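PDB 6Y56: nucleotidyl transferase AbiEii/AbiGii toxin family protein from Mycobacterium tuberculosis, which acts as MenT4, the nucleotidyltransferase toxin of a toxin-antitoxin system, and probably transfers nucleotides to an RNA target such as a tRNA acceptor stem. Local coordinates for residues 62-67 with 241-246; 133-138 with 160-165; 165-170 with 197-202. One frame throughout, in Å; residues are numbered along the deposited sequence.

In the fold
Contacts 1 and 3 are buried, while contact 2 is only partly buried. Contact 1 lies about 23 Å, centre to centre, from each of the others. It ties the loop before strand 68-72 to the end of helix 240-243, through one backbone bond and a leucine. Contacts 2 and 3 are neighbours, with centres about 10 Å apart, and both use helix 163-174. Glu165 belongs to both. In contact 2 its carboxylate grips backbone N-H groups of a loop; in contact 3 its backbone carbon meets a leucine. Contact 2 is rich in polar bonds and bound water, whereas contact 3 is apolar helix packing.

Contact 1: 62-67 with 241-246; sequences VGRFST and GVLTRP
Leu243 O accepts the backbone N-H of Phe65, with Phe65 N 3.0 Å from the oxygen and an N-H...O angle of 153°. The donor is tilted 23° from the carbonyl plane. Arg64 CA also packs against this oxygen, 3.5 Å from Leu243 O. Leu243 is the last residue of helix 240-243, and Thr244 has already left helical geometry. The bond thus joins the end of a short helix to the irregular loop 62-67.

The Leu243 side chain makes most of the remaining contact. Its CB lies 3.4 Å from Phe65 O, and its CD1 closes on the same oxygen. Leu243 CD2 reaches Thr67 CG2 at 3.8 Å and also touches Phe65 CB. The Thr67 and Leu243 side chains cross at about a right angle. Beyond this contact, the Phe65 side chain packs on Ala21 and Ala22 of helix 19-38.

Arg64 runs beside Leu243, pointing the same way. Its CG sits between the backbone N and the carbonyl carbon, chi1 61°, and the chain is extended to NE. Arg64 NH1 comes 3.9 Å from Leu243 CD1 and gives a weak hydrogen bond to Phe65 O, at 3.0 Å. Arg64 CB meets Thr244 CB at 3.8 Å. A water lies 2.6 Å from Thr244 OG1 and bonds weakly to Gly63 O.

The Arg64 guanidinium thus lies beside Leu243 CD1, and its charge is paired through NH2 with Asp185 of helix 180-189. Lys170 NZ, close to Arg64 NH2, forms a salt bridge with the same acid. Asp185 would therefore be expected to offset two like charges that lie near each other at the edge of this buried contact.

Contact 2: 133-138 with 160-165; sequences LALPSE and VVAEAE
Glu138 and Val160 form an antiparallel hydrogen-bonded pair, in which Glu138 N is 2.8 Å from Val160 O and Val160 N is 2.8 Å from Glu138 O.

Further along, the Glu165 carboxylate clasps two successive backbone N-H groups. Ala134 N gives a short bond of 2.6 Å to Glu165 OE2, nearly straight at 178°, on the syn lone pair. Leu135 N lies 2.9 Å from Glu165 OE1, also on the syn side but 28° out of the carboxylate plane. The Glu165 chain reaches the loop because CG is anti to the backbone N, chi1 -174°, and the chain stays extended beyond it. Both oxygens have further partners. OE2 forms a salt bridge with Lys206, and OE1 takes a hydrogen bond from a water. That water also donates to Leu135 O and accepts from Ala162 N. Together these bonds fix the rotation of the carboxylate.

Leucines flank the same group. Leu133 CD2 lies 3.5 Å from Glu165 OE2, and Leu135 CB lies 3.4 Å from Glu165 OE1. Leu135 CD1 packs on Ala162 CB at 4.0 Å.

Ala162 is the N-cap residue of helix 163-174. A second water accepts from Glu163 N in the first turn and donates to Glu138 OE1, which also pairs with Arg58. Ser137 CB lies 3.4 Å from Val160 O, and its OG is held by Asp43.

This is the end of a two-stranded antiparallel sheet, strands 138-141 and 157-160, joined by a long connection. One strand is entered from the loop 133-137. The other leads past Val161, which bonds by its backbone to Phe48 of strand 47-49, into helix 163-174, whose first turn holds that loop through Glu165.

Contact 3: 165-170 with 197-202; sequences EACAEK and PLVRRL
Ala168 CB and Leu202 CB meet at 3.5 Å, the closest contact between the two segments. The small alanine lets the backbones come near: Ala168 CA is 5.4 Å from Val199 CA. Ala168 CB also rests against the backbone of the other segment, 3.9 Å from Val199 O and close to the carbonyl carbon of Leu202. Leu202 CD1 reaches the backbone at Glu165, 4.0 Å from Glu165 CA. Cys167 adds a sulfur contact: SG is anti to the backbone N, chi1 -172°, and meets Val199 CG1 at 4.0 Å.

The axes of segments 165-170 and 197-202 approach to 8.4 Å, with a signed crossing angle of -44°. The segments belong to helices 163-174 and 196-212. This is packing of two helices running in broadly the same sense, in the helical part of the chain. Ala168 and Cys167 serve it from one helix, Val199 and Leu202 from the other. Phe189 and Phe260 cover Cys167, and Leu291 of helix 281-292 packs on Leu202.

Charge is met beside the apolar contact. The Glu165 carboxylate is engaged on the loop side and by Lys206, which lies one turn beyond Leu202 on helix 196-212 and also forms a salt bridge with Glu169.

Contact 1: 62-67 with 241-246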
ATOM      1  N   VAL A  62       2.066   7.726 -13.594  1.00 17.92           N
ATOM      2  CA  VAL A  62       2.561   8.945 -12.885  1.00 17.82           C
ATOM      3  C   VAL A  62       3.172   8.542 -11.535  1.00 19.54           C
ATOM      4  O   VAL A  62       3.784   9.399 -10.890  1.00 18.51           O
ATOM      5  CB  VAL A  62       1.475  10.027 -12.725  1.00 24.48           C
ATOM      6  CG1 VAL A  62       0.883  10.440 -14.063  1.00 25.71           C
ATOM      7  CG2 VAL A  62       0.383   9.604 -11.760  1.00 25.90           C
ATOM      8  N   GLY A  63       2.997   7.282 -11.126  1.00 16.76           N
ATOM      9  CA  GLY A  63       3.545   6.814  -9.876  1.00 18.03           C
ATOM     10  C   GLY A  63       4.659   5.795 -10.067  1.00 18.89           C
ATOM     11  O   GLY A  63       4.905   5.277 -11.156  1.00 23.11           O
ATOM     12  N   ARG A  64       5.309   5.489  -8.954  1.00 16.34           N
ATOM     13  CA  ARG A  64       6.419   4.553  -8.922  1.00 15.79           C
ATOM     14  C   ARG A  64       5.923   3.115  -9.076  1.00 14.23           C
ATOM     15  O   ARG A  64       4.760   2.781  -8.825  1.00 14.41           O
ATOM     16  CB  ARG A  64       7.128   4.648  -7.571  1.00 14.45           C
ATOM     17  CG  ARG A  64       6.207   4.296  -6.403  1.00 14.16           C
ATOM     18  CD  ARG A  64       6.956   4.282  -5.072  1.00 15.81           C
ATOM     19  NE  ARG A  64       6.098   3.914  -3.942  1.00 13.55           N
ATOM     20  CZ  ARG A  64       5.968   2.678  -3.466  1.00 14.62           C
ATOM     21  NH1 ARG A  64       6.639   1.670  -4.009  1.00 13.68           N
ATOM     22  NH2 ARG A  64       5.156   2.451  -2.448  1.00 16.54           N
ATOM     23  N   PHE A  65       6.837   2.246  -9.476  1.00 12.69           N
ATOM     24  CA  PHE A  65       6.586   0.829  -9.286  1.00 13.24           C
ATOM     25  C   PHE A  65       6.512   0.534  -7.790  1.00 13.50           C
ATOM     26  O   PHE A  65       7.090   1.242  -6.957  1.00 13.17           O
ATOM     27  CB  PHE A  65       7.715   0.014  -9.917  1.00 14.60           C
ATOM     28  CG  PHE A  65       7.730   0.044 -11.428  1.00 13.95           C
ATOM     29  CD1 PHE A  65       6.598  -0.304 -12.145  1.00 14.57           C
ATOM     30  CD2 PHE A  65       8.887   0.403 -12.125  1.00 15.33           C
ATOM     31  CE1 PHE A  65       6.601  -0.300 -13.535  1.00 16.01           C
ATOM     32  CE2 PHE A  65       8.890   0.402 -13.528  1.00 16.73           C
ATOM     33  CZ  PHE A  65       7.752   0.056 -14.221  1.00 16.97           C
ATOM     34  N   SER A  66       5.783  -0.521  -7.441  1.00 14.28           N
ATOM     35  CA  SER A  66       5.581  -0.889  -6.046  1.00 13.96           C
ATOM     36  C   SER A  66       5.567  -2.407  -5.962  1.00 15.16           C
ATOM     37  O   SER A  66       4.863  -3.063  -6.739  1.00 16.58           O
ATOM     38  CB  SER A  66       4.257  -0.292  -5.557  1.00 16.22           C
ATOM     39  OG  SER A  66       4.097  -0.416  -4.161  1.00 17.97           O
ATOM     40  N   THR A  67       6.340  -2.961  -5.028  1.00 13.62           N
ATOM     41  CA  THR A  67       6.702  -4.375  -5.072  1.00 16.75           C
ATOM     42  C   THR A  67       5.885  -5.239  -4.132  1.00 20.14           C
ATOM     43  O   THR A  67       6.068  -6.465  -4.125  1.00 21.27           O
ATOM     44  CB  THR A  67       8.174  -4.563  -4.700  1.00 16.31           C
ATOM     45  OG1 THR A  67       8.359  -4.204  -3.322  1.00 17.85           O
ATOM     46  CG2 THR A  67       9.071  -3.710  -5.584  1.00 18.07           C
ATOM     47  N   GLY A 241      15.255   4.192  -5.917  1.00 20.09           N
ATOM     48  CA  GLY A 241      15.801   4.574  -7.209  1.00 19.73           C
ATOM     49  C   GLY A 241      15.548   3.565  -8.303  1.00 20.70           C
ATOM     50  O   GLY A 241      15.569   3.929  -9.482  1.00 24.70           O
ATOM     51  N   VAL A 242      15.318   2.303  -7.940  1.00 19.99           N
ATOM     52  CA  VAL A 242      14.883   1.316  -8.921  1.00 18.35           C
ATOM     53  C   VAL A 242      13.448   1.592  -9.345  1.00 21.39           C
ATOM     54  O   VAL A 242      13.093   1.464 -10.522  1.00 22.44           O
ATOM     55  CB  VAL A 242      15.050  -0.100  -8.337  1.00 21.45           C
ATOM     56  CG1 VAL A 242      14.492  -1.147  -9.280  1.00 23.97           C
ATOM     57  CG2 VAL A 242      16.516  -0.380  -8.014  1.00 25.21           C
ATOM     58  N   LEU A 243      12.612   2.010  -8.403  1.00 17.62           N
ATOM     59  CA  LEU A 243      11.176   2.084  -8.617  1.00 16.93           C
ATOM     60  C   LEU A 243      10.723   3.371  -9.284  1.00 17.63           C
ATOM     61  O   LEU A 243       9.623   3.404  -9.844  1.00 16.65           O
ATOM     62  CB  LEU A 243      10.451   1.939  -7.273  1.00 16.58           C
ATOM     63  CG  LEU A 243      10.862   0.681  -6.498  1.00 16.91           C
ATOM     64  CD1 LEU A 243      10.186   0.668  -5.136  1.00 18.82           C
ATOM     65  CD2 LEU A 243      10.535  -0.592  -7.275  1.00 18.40           C
ATOM     66  N   THR A 244      11.531   4.428  -9.232  1.00 17.73           N
ATOM     67  CA  THR A 244      11.144   5.696  -9.832  1.00 18.60           C
ATOM     68  C   THR A 244      12.400   6.493 -10.141  1.00 19.26           C
ATOM     69  O   THR A 244      13.474   6.230  -9.601  1.00 20.99           O
ATOM     70  CB  THR A 244      10.219   6.501  -8.907  1.00 18.98           C
ATOM     71  OG1 THR A 244       9.735   7.657  -9.601  1.00 23.00           O
ATOM     72  CG2 THR A 244      10.954   6.946  -7.649  1.00 20.90           C
ATOM     73  N   ARG A 245      12.233   7.489 -11.011  1.00 20.08           N
ATOM     74  CA  ARG A 245      13.306   8.394 -11.384  1.00 22.98           C
ATOM     75  C   ARG A 245      12.612   9.713 -11.686  1.00 21.42           C
ATOM     76  O   ARG A 245      11.592   9.707 -12.389  1.00 25.01           O
ATOM     77  CB  ARG A 245      13.981   7.856 -12.644  1.00 27.95           C
ATOM     78  CG  ARG A 245      14.936   8.813 -13.328  1.00 30.49           C
ATOM     79  CD  ARG A 245      15.453   8.233 -14.641  1.00 30.21           C
ATOM     80  NE  ARG A 245      14.446   8.274 -15.700  1.00 31.53           N
ATOM     81  CZ  ARG A 245      14.659   7.878 -16.954  1.00 26.74           C
ATOM     82  NH1 ARG A 245      13.689   7.951 -17.855  1.00 32.25           N
ATOM     83  NH2 ARG A 245      15.838   7.395 -17.306  1.00 23.71           N
ATOM     84  N   PRO A 246      13.107  10.848 -11.169  1.00 25.04           N
ATOM     85  CA  PRO A 246      14.277  10.971 -10.303  1.00 23.68           C
ATOM     86  C   PRO A 246      13.913  10.734  -8.849  1.00 24.18           C
ATOM     87  O   PRO A 246      12.739  10.782  -8.480  1.00 26.32           O
ATOM     88  CB  PRO A 246      14.669  12.437 -10.479  1.00 26.51           C
ATOM     89  CG  PRO A 246      13.375  13.125 -10.679  1.00 29.22           C
ATOM     90  CD  PRO A 246      12.498  12.159 -11.449  1.00 28.32           C
TER
HETATM   91  O   HOH W   1       7.914   7.049 -11.329  1.00 34.25           O

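Contact 2: 133-138 with 160-165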
ATOM      1  N   LEU A 133     -10.773  -2.257   7.919  1.00 16.78           N
ATOM      2  CA  LEU A 133     -10.723  -0.884   7.435  1.00 15.66           C
ATOM      3  C   LEU A 133     -11.865  -0.077   8.034  1.00 16.60           C
ATOM      4  O   LEU A 133     -12.929  -0.604   8.370  1.00 18.62           O
ATOM      5  CB  LEU A 133     -10.821  -0.836   5.915  1.00 16.51           C
ATOM      6  CG  LEU A 133      -9.587  -1.394   5.210  1.00 15.36           C
ATOM      7  CD1 LEU A 133      -9.791  -1.413   3.711  1.00 17.41           C
ATOM      8  CD2 LEU A 133      -8.328  -0.597   5.559  1.00 17.44           C
ATOM      9  N   ALA A 134     -11.632   1.222   8.164  1.00 15.67           N
ATOM     10  CA  ALA A 134     -12.615   2.098   8.782  1.00 15.77           C
ATOM     11  C   ALA A 134     -13.668   2.584   7.798  1.00 16.57           C
ATOM     12  O   ALA A 134     -14.814   2.802   8.198  1.00 18.75           O
ATOM     13  CB  ALA A 134     -11.917   3.307   9.408  1.00 17.44           C
ATOM     14  N   LEU A 135     -13.313   2.755   6.527  1.00 14.55           N
ATOM     15  CA  LEU A 135     -14.180   3.364   5.533  1.00 14.69           C
ATOM     16  C   LEU A 135     -14.552   2.361   4.451  1.00 15.93           C
ATOM     17  O   LEU A 135     -13.785   1.440   4.165  1.00 15.11           O
ATOM     18  CB  LEU A 135     -13.472   4.550   4.866  1.00 15.21           C
ATOM     19  CG  LEU A 135     -13.052   5.690   5.785  1.00 15.52           C
ATOM     20  CD1 LEU A 135     -12.420   6.797   4.965  1.00 18.55           C
ATOM     21  CD2 LEU A 135     -14.252   6.216   6.562  1.00 19.09           C
ATOM     22  N   PRO A 136     -15.712   2.528   3.813  1.00 15.38           N
ATOM     23  CA  PRO A 136     -16.071   1.639   2.705  1.00 14.03           C
ATOM     24  C   PRO A 136     -15.055   1.744   1.582  1.00 15.05           C
ATOM     25  O   PRO A 136     -14.502   2.808   1.309  1.00 14.20           O
ATOM     26  CB  PRO A 136     -17.438   2.165   2.257  1.00 17.45           C
ATOM     27  CG  PRO A 136     -17.974   2.888   3.446  1.00 22.44           C
ATOM     28  CD  PRO A 136     -16.786   3.484   4.135  1.00 18.75           C
ATOM     29  N   SER A 137     -14.816   0.619   0.922  1.00 12.81           N
ATOM     30  CA  SER A 137     -13.886   0.604  -0.196  1.00 13.32           C
ATOM     31  C   SER A 137     -14.481   1.326  -1.401  1.00 12.14           C
ATOM     32  O   SER A 137     -15.694   1.566  -1.489  1.00 14.52           O
ATOM     33  CB  SER A 137     -13.576  -0.833  -0.612  1.00 13.50           C
ATOM     34  OG  SER A 137     -14.756  -1.557  -0.898  1.00 15.88           O
ATOM     35  N   GLU A 138     -13.607   1.648  -2.340  1.00 12.18           N
ATOM     36  CA  GLU A 138     -13.981   2.258  -3.602  1.00 12.15           C
ATOM     37  C   GLU A 138     -13.603   1.243  -4.653  1.00 13.77           C
ATOM     38  O   GLU A 138     -12.429   0.912  -4.846  1.00 13.33           O
ATOM     39  CB  GLU A 138     -13.199   3.543  -3.800  1.00 14.52           C
ATOM     40  CG  GLU A 138     -13.689   4.404  -4.959  1.00 17.07           C
ATOM     41  CD  GLU A 138     -12.919   5.693  -5.158  1.00 19.66           C
ATOM     42  OE1 GLU A 138     -11.875   5.878  -4.509  1.00 20.93           O
ATOM     43  OE2 GLU A 138     -13.377   6.519  -5.969  1.00 21.66           O
ATOM     44  N   VAL A 160     -10.900  -1.025  -3.475  1.00 11.62           N
ATOM     45  CA  VAL A 160      -9.639  -0.446  -3.033  1.00 12.02           C
ATOM     46  C   VAL A 160      -9.904   0.426  -1.811  1.00 11.30           C
ATOM     47  O   VAL A 160     -10.975   1.029  -1.673  1.00 12.60           O
ATOM     48  CB  VAL A 160      -9.001   0.363  -4.192  1.00 13.90           C
ATOM     49  CG1 VAL A 160      -7.806   1.213  -3.732  1.00 15.10           C
ATOM     50  CG2 VAL A 160      -8.579  -0.576  -5.330  1.00 14.68           C
ATOM     51  N   VAL A 161      -8.908   0.508  -0.922  1.00 11.92           N
ATOM     52  CA  VAL A 161      -9.007   1.373   0.247  1.00 12.04           C
ATOM     53  C   VAL A 161      -9.363   2.797  -0.170  1.00 13.17           C
ATOM     54  O   VAL A 161      -8.850   3.332  -1.160  1.00 12.78           O
ATOM     55  CB  VAL A 161      -7.674   1.301   1.023  1.00 11.19           C
ATOM     56  CG1 VAL A 161      -6.496   1.808   0.172  1.00 12.92           C
ATOM     57  CG2 VAL A 161      -7.748   2.071   2.340  1.00 12.53           C
ATOM     58  N   ALA A 162     -10.247   3.420   0.606  1.00 12.74           N
ATOM     59  CA  ALA A 162     -10.587   4.809   0.346  1.00 13.57           C
ATOM     60  C   ALA A 162      -9.337   5.665   0.442  1.00 13.99           C
ATOM     61  O   ALA A 162      -8.433   5.397   1.245  1.00 13.26           O
ATOM     62  CB  ALA A 162     -11.608   5.297   1.369  1.00 15.56           C
ATOM     63  N   GLU A 163      -9.287   6.714  -0.380  1.00 14.43           N
ATOM     64  CA  GLU A 163      -8.077   7.518  -0.471  1.00 14.31           C
ATOM     65  C   GLU A 163      -7.719   8.183   0.859  1.00 14.26           C
ATOM     66  O   GLU A 163      -6.541   8.256   1.212  1.00 14.47           O
ATOM     67  CB  GLU A 163      -8.199   8.544  -1.594  1.00 17.33           C
ATOM     68  CG  GLU A 163      -6.894   9.250  -1.835  1.00 19.91           C
ATOM     69  CD  GLU A 163      -6.875  10.069  -3.103  1.00 21.28           C
ATOM     70  OE1 GLU A 163      -7.687   9.790  -4.014  1.00 25.53           O
ATOM     71  OE2 GLU A 163      -6.021  10.977  -3.186  1.00 22.86           O
ATOM     72  N   ALA A 164      -8.711   8.676   1.604  1.00 13.06           N
ATOM     73  CA  ALA A 164      -8.418   9.287   2.902  1.00 14.84           C
ATOM     74  C   ALA A 164      -7.815   8.268   3.857  1.00 12.44           C
ATOM     75  O   ALA A 164      -6.929   8.598   4.657  1.00 12.80           O
ATOM     76  CB  ALA A 164      -9.692   9.860   3.514  1.00 13.25           C
ATOM     77  N   GLU A 165      -8.302   7.023   3.802  1.00 12.15           N
ATOM     78  CA  GLU A 165      -7.775   5.978   4.668  1.00 12.78           C
ATOM     79  C   GLU A 165      -6.380   5.541   4.229  1.00 11.77           C
ATOM     80  O   GLU A 165      -5.528   5.251   5.070  1.00 12.20           O
ATOM     81  CB  GLU A 165      -8.750   4.803   4.728  1.00 12.19           C
ATOM     82  CG  GLU A 165      -8.349   3.740   5.729  1.00 13.36           C
ATOM     83  CD  GLU A 165      -9.512   2.902   6.200  1.00 14.24           C
ATOM     84  OE1 GLU A 165     -10.574   2.896   5.533  1.00 14.15           O
ATOM     85  OE2 GLU A 165      -9.367   2.237   7.242  1.00 15.04           O
TER
HETATM   86  O   HOH W   2     -11.285   2.121   2.954  1.00 14.94           O
HETATM   87  O   HOH W   3     -11.540   7.385  -2.043  1.00 24.02           O

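Contact 3: 165-170 with 197-202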
ATOM      1  N   GLU A 165      -8.302   7.023   3.802  1.00 12.15           N
ATOM      2  CA  GLU A 165      -7.775   5.978   4.668  1.00 12.78           C
ATOM      3  C   GLU A 165      -6.380   5.541   4.229  1.00 11.77           C
ATOM      4  O   GLU A 165      -5.528   5.251   5.070  1.00 12.20           O
ATOM      5  CB  GLU A 165      -8.750   4.803   4.728  1.00 12.19           C
ATOM      6  CG  GLU A 165      -8.349   3.740   5.729  1.00 13.36           C
ATOM      7  CD  GLU A 165      -9.512   2.902   6.200  1.00 14.24           C
ATOM      8  OE1 GLU A 165     -10.574   2.896   5.533  1.00 14.15           O
ATOM      9  OE2 GLU A 165      -9.367   2.237   7.242  1.00 15.04           O
ATOM     10  N   ALA A 166      -6.129   5.477   2.920  1.00 12.51           N
ATOM     11  CA  ALA A 166      -4.785   5.145   2.454  1.00 11.76           C
ATOM     12  C   ALA A 166      -3.774   6.178   2.933  1.00 12.64           C
ATOM     13  O   ALA A 166      -2.665   5.830   3.366  1.00 12.29           O
ATOM     14  CB  ALA A 166      -4.771   5.068   0.924  1.00 14.15           C
ATOM     15  N   CYS A 167      -4.152   7.458   2.886  1.00 12.29           N
ATOM     16  CA  CYS A 167      -3.258   8.504   3.355  1.00 12.25           C
ATOM     17  C   CYS A 167      -3.029   8.382   4.861  1.00 11.70           C
ATOM     18  O   CYS A 167      -1.884   8.452   5.331  1.00 12.22           O
ATOM     19  CB  CYS A 167      -3.840   9.863   2.979  1.00 14.19           C
ATOM     20  SG  CYS A 167      -2.730  11.240   3.283  1.00 14.79           S
ATOM     21  N   ALA A 168      -4.096   8.127   5.628  1.00 11.24           N
ATOM     22  CA  ALA A 168      -3.952   7.956   7.073  1.00 12.50           C
ATOM     23  C   ALA A 168      -3.056   6.766   7.408  1.00 12.18           C
ATOM     24  O   ALA A 168      -2.240   6.841   8.334  1.00 11.44           O
ATOM     25  CB  ALA A 168      -5.328   7.808   7.727  1.00 13.09           C
ATOM     26  N   GLU A 169      -3.185   5.658   6.663  1.00 11.10           N
ATOM     27  CA  GLU A 169      -2.320   4.508   6.904  1.00 13.81           C
ATOM     28  C   GLU A 169      -0.864   4.835   6.595  1.00 12.46           C
ATOM     29  O   GLU A 169       0.046   4.417   7.325  1.00 13.21           O
ATOM     30  CB  GLU A 169      -2.792   3.307   6.084  1.00 13.38           C
ATOM     31  CG  GLU A 169      -4.081   2.700   6.609  1.00 16.41           C
ATOM     32  CD  GLU A 169      -4.262   1.241   6.245  1.00 19.93           C
ATOM     33  OE1 GLU A 169      -3.521   0.725   5.381  1.00 19.06           O
ATOM     34  OE2 GLU A 169      -5.166   0.615   6.824  1.00 21.37           O
ATOM     35  N   LYS A 170      -0.619   5.592   5.530  1.00 12.68           N
ATOM     36  CA  LYS A 170       0.752   5.980   5.212  1.00 12.73           C
ATOM     37  C   LYS A 170       1.336   6.846   6.309  1.00 12.46           C
ATOM     38  O   LYS A 170       2.481   6.645   6.729  1.00 13.69           O
ATOM     39  CB  LYS A 170       0.791   6.731   3.883  1.00 15.15           C
ATOM     40  CG  LYS A 170       0.708   5.857   2.648  1.00 20.10           C
ATOM     41  CD  LYS A 170       2.032   5.153   2.400  1.00 17.45           C
ATOM     42  CE  LYS A 170       1.862   4.105   1.330  1.00 23.63           C
ATOM     43  NZ  LYS A 170       3.172   3.493   1.031  1.00 22.10           N
ATOM     44  N   PRO A 197      -9.753  17.024   7.840  1.00 13.84           N
ATOM     45  CA  PRO A 197     -10.217  16.548   9.152  1.00 14.46           C
ATOM     46  C   PRO A 197     -10.365  15.038   9.200  1.00 12.60           C
ATOM     47  O   PRO A 197     -10.111  14.418  10.239  1.00 13.56           O
ATOM     48  CB  PRO A 197     -11.567  17.258   9.328  1.00 14.54           C
ATOM     49  CG  PRO A 197     -11.517  18.428   8.390  1.00 16.43           C
ATOM     50  CD  PRO A 197     -10.726  17.948   7.220  1.00 14.02           C
ATOM     51  N   LEU A 198     -10.778  14.423   8.091  1.00 12.34           N
ATOM     52  CA  LEU A 198     -10.958  12.977   8.071  1.00 12.32           C
ATOM     53  C   LEU A 198      -9.622  12.242   8.092  1.00 12.55           C
ATOM     54  O   LEU A 198      -9.463  11.267   8.840  1.00 11.50           O
ATOM     55  CB  LEU A 198     -11.777  12.601   6.838  1.00 12.96           C
ATOM     56  CG  LEU A 198     -11.977  11.105   6.607  1.00 14.34           C
ATOM     57  CD1 LEU A 198     -12.729  10.429   7.746  1.00 15.79           C
ATOM     58  CD2 LEU A 198     -12.736  10.935   5.299  1.00 14.53           C
ATOM     59  N   VAL A 199      -8.651  12.709   7.300  1.00 11.90           N
ATOM     60  CA  VAL A 199      -7.321  12.106   7.313  1.00 11.60           C
ATOM     61  C   VAL A 199      -6.694  12.229   8.698  1.00 11.62           C
ATOM     62  O   VAL A 199      -6.127  11.264   9.231  1.00 11.65           O
ATOM     63  CB  VAL A 199      -6.426  12.714   6.217  1.00 11.66           C
ATOM     64  CG1 VAL A 199      -4.972  12.278   6.424  1.00 12.16           C
ATOM     65  CG2 VAL A 199      -6.892  12.257   4.855  1.00 13.02           C
ATOM     66  N   ARG A 200      -6.826  13.396   9.330  1.00 12.12           N
ATOM     67  CA  ARG A 200      -6.231  13.588  10.647  1.00 12.25           C
ATOM     68  C   ARG A 200      -6.892  12.693  11.686  1.00 12.38           C
ATOM     69  O   ARG A 200      -6.205  12.079  12.517  1.00 11.76           O
ATOM     70  CB  ARG A 200      -6.357  15.058  11.040  1.00 11.79           C
ATOM     71  CG  ARG A 200      -5.804  15.408  12.416  1.00 13.47           C
ATOM     72  CD  ARG A 200      -5.870  16.916  12.687  1.00 16.20           C
ATOM     73  NE  ARG A 200      -7.231  17.416  12.561  1.00 18.60           N
ATOM     74  CZ  ARG A 200      -7.611  18.431  11.791  1.00 18.26           C
ATOM     75  NH1 ARG A 200      -6.741  19.127  11.074  1.00 19.04           N
ATOM     76  NH2 ARG A 200      -8.890  18.767  11.762  1.00 22.45           N
ATOM     77  N   ARG A 201      -8.226  12.614  11.662  1.00 12.17           N
ATOM     78  CA  ARG A 201      -8.954  11.752  12.587  1.00 11.32           C
ATOM     79  C   ARG A 201      -8.564  10.297  12.396  1.00 11.99           C
ATOM     80  O   ARG A 201      -8.235   9.597  13.363  1.00 11.19           O
ATOM     81  CB  ARG A 201     -10.463  11.961  12.407  1.00 13.21           C
ATOM     82  CG  ARG A 201     -11.364  10.987  13.169  1.00 14.98           C
ATOM     83  CD  ARG A 201     -11.123  11.030  14.666  1.00 14.11           C
ATOM     84  NE  ARG A 201     -11.337  12.357  15.241  1.00 15.91           N
ATOM     85  CZ  ARG A 201     -12.432  12.729  15.899  1.00 15.60           C
ATOM     86  NH1 ARG A 201     -12.510  13.952  16.411  1.00 16.96           N
ATOM     87  NH2 ARG A 201     -13.442  11.882  16.054  1.00 17.89           N
ATOM     88  N   LEU A 202      -8.564   9.833  11.150  1.00 11.34           N
ATOM     89  CA  LEU A 202      -8.207   8.447  10.872  1.00 13.20           C
ATOM     90  C   LEU A 202      -6.767   8.156  11.270  1.00 11.59           C
ATOM     91  O   LEU A 202      -6.474   7.063  11.764  1.00 12.19           O
ATOM     92  CB  LEU A 202      -8.419   8.135   9.392  1.00 13.90           C
ATOM     93  CG  LEU A 202      -9.862   7.938   8.956  1.00 16.46           C
ATOM     94  CD1 LEU A 202      -9.912   7.852   7.441  1.00 18.30           C
ATOM     95  CD2 LEU A 202     -10.403   6.672   9.585  1.00 20.05           C
TER